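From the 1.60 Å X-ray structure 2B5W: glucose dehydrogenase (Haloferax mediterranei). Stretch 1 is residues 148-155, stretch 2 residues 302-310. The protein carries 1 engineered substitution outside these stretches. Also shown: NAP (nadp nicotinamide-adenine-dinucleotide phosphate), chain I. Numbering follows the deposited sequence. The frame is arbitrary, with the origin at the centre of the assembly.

Stretch 1 148-155: LIEPISIT
Stretch 2 (302-310) VNSHVEHFE

Stretch 1 is helical through 155, and stretch 2 enters as a loop, V302 to H305, in which V302, S304 and H305 are extended and N303 has a positive phi (65/-164), before the helix 306-310. The two helix axes approach to 8.1 Å with 112° between their N-to-C directions, so the helices cross steeply, with S153, the residue most covered by the other stretch (77 Å²), near the middle of the contact. The register fixes it: the CA atoms of S153 and H308 lie 4.9 Å apart, those of I154 and S304 5.3 Å. Together the stretches bury 353 Å².

L148 (chi1 m, chi2 t) makes no contact across the interface, but its O accepts from I152 N at 3.0 Å. I149, with phi/psi -64/-44 and both chi angles m, projects sideways; its CG2 lies 3.9 Å from F309 CD2, an apolar contact oblique to the ring. E150 (chi1 t, chi2 m) contributes the aliphatic part of its side chain, CG standing 3.8 Å from F309 CZ. F309, with chi1 -74° and chi2 66°, starts sideways and brings its ring nearer to stretch 1. P151 points away, and I152 stays outside contact range.

S153 is the centre of the contact. Its CA-to-CB bond points toward stretch 2, and chi1 of 80° (p) places OG 2.6 Å from E150 O, to which it donates. The same OG accepts from S304 OG at 2.6 Å, so the hydroxyls form a directed chain from S304 through S153 to the helix backbone. S304 is extended (-176/164), points toward stretch 1 and uses chi1 59° (p). The small side chain of S153 suits this close passage: S153 CB is 4.0 Å from H308 CB, and S153 O is 3.6 Å from that same H308 CB. S153 also lies over one face of F309, with CB 4.0 Å from the ring centroid and 22° off the normal, a CH-pi contact; its OG is 3.3 Å from F309 CE1.

H308 (chi1 m, chi2 119°) starts toward stretch 1, but its ring leads away, where ND1 accepts from H305 N at 2.9 Å and 168°. This bond ties the N-cap residue to the first turn of its helix.

I154 (chi1 m, chi2 m) leaves sideways, yet its end comes nearer: CD1 is 3.5 Å from N303 O and 3.9 Å from S304 OG. N303 O is buried without a polar partner. N303 itself, at phi/psi 65/-164, has its CA-to-CB bond pointing away from stretch 1 and donates its backbone N to NAP O7N at 3.0 Å and 159°, while I154 CD1 lies 3.7 Å from that O7N. T155 (chi1 m) points away and ends the stretch without contact.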

# COMPACT_ATOMS: atom_id res chain seq x y z
N LEU A 148 26.08 -2.28 10.81
CA LEU A 148 25.05 -1.37 10.36
C LEU A 148 24.45 -1.83 9.04
O LEU A 148 23.39 -1.33 8.65
CB LEU A 148 25.60 0.04 10.15
CG LEU A 148 26.05 0.78 11.41
CD1 LEU A 148 26.55 2.15 11.02
CD2 LEU A 148 24.96 0.85 12.41
N ILE A 149 25.08 -2.79 8.37
CA ILE A 149 24.55 -3.27 7.06
C ILE A 149 23.17 -3.92 7.25
O ILE A 149 22.25 -3.64 6.47
CB ILE A 149 25.55 -4.21 6.40
CG1 ILE A 149 26.84 -3.50 6.06
CG2 ILE A 149 24.93 -4.91 5.21
CD1 ILE A 149 26.65 -2.29 5.16
N GLU A 150 22.96 -4.75 8.27
CA GLU A 150 21.64 -5.30 8.45
C GLU A 150 20.56 -4.26 8.71
O GLU A 150 19.52 -4.26 8.05
CB GLU A 150 21.63 -6.44 9.52
CG GLU A 150 20.35 -7.28 9.53
CD GLU A 150 19.23 -6.71 10.36
OE1 GLU A 150 19.47 -5.71 11.08
OE2 GLU A 150 18.08 -7.22 10.30
N PRO A 151 20.72 -3.32 9.65
CA PRO A 151 19.70 -2.28 9.81
C PRO A 151 19.47 -1.45 8.55
O PRO A 151 18.32 -1.14 8.24
CB PRO A 151 20.27 -1.39 10.94
CG PRO A 151 21.32 -2.12 11.54
CD PRO A 151 21.72 -3.31 10.73
N ILE A 152 20.54 -1.08 7.85
CA ILE A 152 20.38 -0.34 6.57
C ILE A 152 19.51 -1.17 5.61
O ILE A 152 18.62 -0.63 4.94
CB ILE A 152 21.73 0.06 5.94
CG1 ILE A 152 22.48 1.07 6.83
CG2 ILE A 152 21.51 0.69 4.54
CD1 ILE A 152 23.90 1.32 6.42
N SER A 153 19.77 -2.48 5.57
CA SER A 153 19.02 -3.38 4.68
C SER A 153 17.53 -3.43 4.96
O SER A 153 16.73 -3.63 4.03
CB SER A 153 19.62 -4.81 4.68
OG SER A 153 19.25 -5.58 5.79
N ILE A 154 17.16 -3.34 6.24
CA ILE A 154 15.75 -3.27 6.64
C ILE A 154 15.09 -2.10 5.90
O ILE A 154 14.01 -2.23 5.35
CB ILE A 154 15.61 -3.13 8.17
CG1 ILE A 154 16.09 -4.39 8.89
CG2 ILE A 154 14.21 -2.73 8.52
CD1 ILE A 154 15.34 -5.63 8.58
N THR A 155 15.72 -0.93 5.94
CA THR A 155 15.20 0.22 5.24
C THR A 155 15.24 0.05 3.74
O THR A 155 14.31 0.46 3.06
CB THR A 155 15.95 1.48 5.69
OG1 THR A 155 15.59 1.66 7.08
CG2 THR A 155 15.48 2.71 4.93
N VAL A 302 8.95 -6.22 6.75
CA VAL A 302 9.76 -6.87 7.79
C VAL A 302 10.92 -7.58 7.16
O VAL A 302 10.83 -8.10 6.03
CB VAL A 302 8.92 -7.75 8.71
CG1 VAL A 302 8.25 -8.90 7.96
CG2 VAL A 302 9.73 -8.24 9.88
N ASN A 303 12.05 -7.60 7.88
CA ASN A 303 13.22 -8.34 7.45
C ASN A 303 13.78 -7.74 6.15
O ASN A 303 13.47 -6.58 5.80
CB ASN A 303 12.87 -9.86 7.42
CG ASN A 303 14.10 -10.78 7.34
OD1 ASN A 303 14.93 -10.84 8.27
ND2 ASN A 303 14.19 -11.52 6.27
N SER A 304 14.63 -8.48 5.46
CA SER A 304 15.35 -8.05 4.28
C SER A 304 16.12 -9.22 3.76
O SER A 304 16.31 -10.22 4.48
CB SER A 304 16.30 -6.86 4.61
OG SER A 304 17.24 -7.24 5.62
N HIS A 305 16.59 -9.13 2.51
CA HIS A 305 17.34 -10.23 1.94
C HIS A 305 18.54 -9.74 1.15
O HIS A 305 18.92 -8.57 1.22
CB HIS A 305 16.43 -11.14 1.10
CG HIS A 305 16.93 -12.56 1.04
ND1 HIS A 305 17.29 -13.26 2.17
CD2 HIS A 305 17.18 -13.37 -0.02
CE1 HIS A 305 17.71 -14.46 1.80
NE2 HIS A 305 17.66 -14.55 0.48
N VAL A 306 19.23 -10.68 0.50
CA VAL A 306 20.56 -10.45 -0.02
C VAL A 306 20.67 -9.17 -0.84
O VAL A 306 21.60 -8.41 -0.63
CB VAL A 306 21.08 -11.66 -0.79
CG1 VAL A 306 22.35 -11.34 -1.55
CG2 VAL A 306 21.32 -12.83 0.17
N GLU A 307 19.75 -8.92 -1.77
CA GLU A 307 19.86 -7.72 -2.60
C GLU A 307 19.83 -6.44 -1.77
O GLU A 307 20.42 -5.43 -2.15
CB GLU A 307 18.72 -7.67 -3.61
CG GLU A 307 18.81 -8.73 -4.69
CD GLU A 307 17.65 -8.62 -5.69
OE1 GLU A 307 16.94 -7.58 -5.71
OE2 GLU A 307 17.46 -9.60 -6.44
N HIS A 308 19.10 -6.48 -0.66
CA HIS A 308 19.00 -5.31 0.21
C HIS A 308 20.28 -5.08 0.99
O HIS A 308 20.67 -3.94 1.25
CB HIS A 308 17.84 -5.47 1.19
CG HIS A 308 16.54 -5.78 0.53
ND1 HIS A 308 15.82 -6.93 0.76
CD2 HIS A 308 15.88 -5.10 -0.44
CE1 HIS A 308 14.75 -6.93 -0.02
NE2 HIS A 308 14.76 -5.83 -0.75
N PHE A 309 20.95 -6.17 1.37
CA PHE A 309 22.25 -6.08 2.03
C PHE A 309 23.30 -5.54 1.05
O PHE A 309 24.12 -4.71 1.40
CB PHE A 309 22.73 -7.46 2.58
CG PHE A 309 22.02 -7.94 3.82
CD1 PHE A 309 20.67 -8.28 3.80
CD2 PHE A 309 22.70 -8.08 5.03
CE1 PHE A 309 19.98 -8.71 4.92
CE2 PHE A 309 22.02 -8.58 6.17
CZ PHE A 309 20.67 -8.86 6.13
N GLU A 310 23.26 -5.97 -0.22
CA GLU A 310 24.17 -5.41 -1.22
C GLU A 310 23.93 -3.91 -1.44
O GLU A 310 24.86 -3.12 -1.47
CB GLU A 310 24.06 -6.18 -2.55
CG GLU A 310 24.59 -7.60 -2.49
CD GLU A 310 24.34 -8.38 -3.80
OE1 GLU A 310 23.79 -7.84 -4.76
OE2 GLU A 310 24.65 -9.57 -3.78
PA NAP I . 13.68 2.10 19.39
O1A NAP I . 12.90 1.63 20.52
O2A NAP I . 15.17 2.30 19.72
O5B NAP I . 13.14 3.48 18.86
C5B NAP I . 11.78 3.85 18.84
C4B NAP I . 11.85 5.35 19.04
O4B NAP I . 10.56 5.87 18.80
C3B NAP I . 12.27 5.76 20.46
O3B NAP I . 13.43 6.58 20.47
C2B NAP I . 11.05 6.49 21.01
O2B NAP I . 11.33 7.66 21.76
C1B NAP I . 10.30 6.88 19.75
N9A NAP I . 8.87 6.96 19.98
C8A NAP I . 8.05 5.95 20.43
N7A NAP I . 6.80 6.44 20.52
C5A NAP I . 6.83 7.77 20.17
C6A NAP I . 5.86 8.77 20.08
N6A NAP I . 4.57 8.58 20.43
N1A NAP I . 6.23 10.03 19.67
C2A NAP I . 7.53 10.31 19.32
N3A NAP I . 8.50 9.33 19.40
C4A NAP I . 8.15 8.08 19.80
O3 NAP I . 13.70 1.02 18.22
PN NAP I . 14.53 0.96 16.83
O1N NAP I . 14.74 2.31 16.24
O2N NAP I . 15.67 -0.01 16.89
O5D NAP I . 13.23 0.29 16.17
C5D NAP I . 12.12 1.09 15.79
C4D NAP I . 10.90 0.22 15.53
O4D NAP I . 11.17 -0.61 14.40
C3D NAP I . 10.55 -0.73 16.69
O3D NAP I . 9.15 -0.80 16.89
C2D NAP I . 11.12 -2.06 16.21
O2D NAP I . 10.55 -3.20 16.80
C1D NAP I . 10.87 -1.97 14.71
N1N NAP I . 11.76 -2.75 13.85
C2N NAP I . 11.14 -3.44 12.85
C3N NAP I . 11.89 -4.12 11.94
C7N NAP I . 11.13 -4.69 10.78
O7N NAP I . 11.93 -5.54 10.01
N7N NAP I . 9.83 -4.37 10.58
C4N NAP I . 13.29 -4.18 12.02
C5N NAP I . 13.91 -3.47 13.04
C6N NAP I . 13.14 -2.72 13.94
P2B NAP I . 11.54 7.62 23.40
O1X NAP I . 12.73 6.89 23.77
O2X NAP I . 11.59 9.12 23.76
O3X NAP I . 10.31 6.97 24.03